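Local coordinates for uncharacterized protein (PDB 4JPQ) that is of unknown function but probably binds carbohydrate, as a beta-rich member of carbohydrate-binding family 9, at residues G59-L64 / V160-A165. Residues are numbered along the deposited sequence; the frame is centred on the assembly and turned at random.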
loop_
_atom_site.group_PDB
_atom_site.type_symbol
_atom_site.label_atom_id
_atom_site.label_comp_id
_atom_site.label_asym_id
_atom_site.label_seq_id
_atom_site.Cartn_x
_atom_site.Cartn_y
_atom_site.Cartn_z
ATOM N N GLY A 59 1.638 16.451 -6.050
ATOM C CA GLY A 59 2.868 16.971 -6.653
ATOM C C GLY A 59 4.018 16.664 -5.690
ATOM O O GLY A 59 5.084 16.206 -6.117
ATOM N N ARG A 60 3.797 16.927 -4.396
ATOM C CA ARG A 60 4.740 16.618 -3.321
ATOM C C ARG A 60 4.414 15.287 -2.622
ATOM O O ARG A 60 5.289 14.740 -1.961
ATOM C CB ARG A 60 4.736 17.728 -2.250
ATOM C CG ARG A 60 4.839 19.170 -2.775
ATOM C CD ARG A 60 4.827 20.204 -1.656
ATOM N NE ARG A 60 3.683 20.022 -0.744
ATOM C CZ ARG A 60 3.454 20.746 0.353
ATOM N NH1 ARG A 60 4.254 21.764 0.695
ATOM N NH2 ARG A 60 2.390 20.464 1.108
ATOM N N GLU A 61 3.179 14.775 -2.733
ATOM C CA GLU A 61 2.746 13.570 -1.983
ATOM C C GLU A 61 1.841 12.630 -2.765
ATOM O O GLU A 61 1.053 13.090 -3.583
ATOM C CB GLU A 61 1.949 14.022 -0.749
ATOM C CG GLU A 61 2.721 14.870 0.256
ATOM C CD GLU A 61 1.907 16.005 0.805
ATOM O OE1 GLU A 61 1.541 16.918 0.028
ATOM O OE2 GLU A 61 1.648 15.971 2.015
ATOM N N ILE A 62 1.945 11.332 -2.472
ATOM C CA ILE A 62 1.081 10.298 -3.045
ATOM C C ILE A 62 0.009 10.022 -1.996
ATOM O O ILE A 62 0.340 9.813 -0.825
ATOM C CB ILE A 62 1.811 8.965 -3.309
ATOM C CG1 ILE A 62 2.949 9.178 -4.301
ATOM C CG2 ILE A 62 0.834 7.916 -3.851
ATOM C CD1 ILE A 62 3.842 7.968 -4.491
ATOM N N LEU A 63 -1.244 9.969 -2.448
ATOM C CA LEU A 63 -2.406 9.740 -1.619
ATOM C C LEU A 63 -3.016 8.390 -1.977
ATOM O O LEU A 63 -3.436 8.195 -3.119
ATOM C CB LEU A 63 -3.438 10.834 -1.891
ATOM C CG LEU A 63 -2.981 12.282 -1.758
ATOM C CD1 LEU A 63 -4.155 13.204 -2.023
ATOM C CD2 LEU A 63 -2.385 12.563 -0.388
ATOM N N LEU A 64 -3.073 7.474 -1.004
ATOM C CA LEU A 64 -3.668 6.133 -1.163
ATOM C C LEU A 64 -4.831 5.938 -0.219
ATOM O O LEU A 64 -4.729 6.319 0.944
ATOM C CB LEU A 64 -2.682 5.039 -0.792
ATOM C CG LEU A 64 -1.517 4.718 -1.677
ATOM C CD1 LEU A 64 -0.660 3.673 -0.986
ATOM C CD2 LEU A 64 -2.012 4.209 -3.017
ATOM N N VAL A 160 -0.550 8.785 3.284
ATOM C CA VAL A 160 -0.110 10.012 2.598
ATOM C C VAL A 160 1.422 9.891 2.583
ATOM O O VAL A 160 2.067 10.052 3.619
ATOM C CB VAL A 160 -0.569 11.274 3.334
ATOM C CG1 VAL A 160 -0.127 12.530 2.594
ATOM C CG2 VAL A 160 -2.077 11.252 3.507
ATOM N N ILE A 161 1.981 9.548 1.427
ATOM C CA ILE A 161 3.418 9.278 1.280
ATOM C C ILE A 161 4.138 10.483 0.657
ATOM O O ILE A 161 4.021 10.697 -0.549
ATOM C CB ILE A 161 3.639 8.005 0.426
ATOM C CG1 ILE A 161 2.982 6.791 1.097
ATOM C CG2 ILE A 161 5.128 7.735 0.218
ATOM C CD1 ILE A 161 2.878 5.569 0.207
ATOM N N PRO A 162 4.864 11.285 1.473
ATOM C CA PRO A 162 5.598 12.398 0.863
ATOM C C PRO A 162 6.744 11.903 -0.007
ATOM O O PRO A 162 7.322 10.847 0.258
ATOM C CB PRO A 162 6.155 13.175 2.070
ATOM C CG PRO A 162 5.325 12.731 3.209
ATOM C CD PRO A 162 5.100 11.275 2.928
ATOM N N VAL A 163 7.080 12.695 -1.010
ATOM C CA VAL A 163 8.163 12.389 -1.940
ATOM C C VAL A 163 9.512 12.152 -1.191
ATOM O O VAL A 163 10.315 11.308 -1.592
ATOM C CB VAL A 163 8.213 13.496 -3.021
ATOM C CG1 VAL A 163 8.817 14.796 -2.475
ATOM C CG2 VAL A 163 8.954 13.022 -4.232
ATOM N N SER A 164 9.718 12.867 -0.077
ATOM C CA SER A 164 10.891 12.691 0.804
ATOM C C SER A 164 10.969 11.325 1.481
ATOM O O SER A 164 12.052 10.918 1.889
ATOM C CB SER A 164 10.926 13.776 1.880
ATOM O OG SER A 164 9.723 13.781 2.634
ATOM N N ALA A 165 9.837 10.619 1.622
ATOM C CA ALA A 165 9.837 9.251 2.198
ATOM C C ALA A 165 10.530 8.213 1.316
ATOM O O ALA A 165 10.779 7.104 1.789
ATOM C CB ALA A 165 8.442 8.783 2.531
#
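Two antiparallel strands of the beta-rich carbohydrate-binding family 9 fold, 61-70 and 152-162, pair here where the first begins and the second ends. Ile62 and Ile161 form the hydrogen-bonded pair. Ile161 N reaches Ile62 O at 2.8 Å within the Ile62 carbonyl plane. Ile62 N instead approaches Ile161 O at 2.9 Å from above the Ile161 carbonyl plane, though its N-H...O angle is almost straight. Just beyond the strand pairing, Val163 N, in the 3-10 turn 163-165, donates to Arg60 O at 2.9 Å, tying the turn to the entry of strand 61-70. The Ile62 and Ile161 side chains share one face, on which Phe92 of strand 89-95 touches both Ile161 and Leu64. Glu61, Leu63, Val160 and Pro162 occupy the other. There Leu63 and Val160 lie side by side, Leu63 CD2 meeting Val160 CG1 at 3.7 Å. The same CG1, anti to the backbone N (chi1 -179°), also meets the carboxylate of Glu61, 3.9 Å from OE2. Both oxygens of the carboxylate have partners, OE2 hydrogen-bonding to Ser17 OG and OE1 to Thr58 OG1, while Glu61 CG rests 3.8 Å from Pro162 CA.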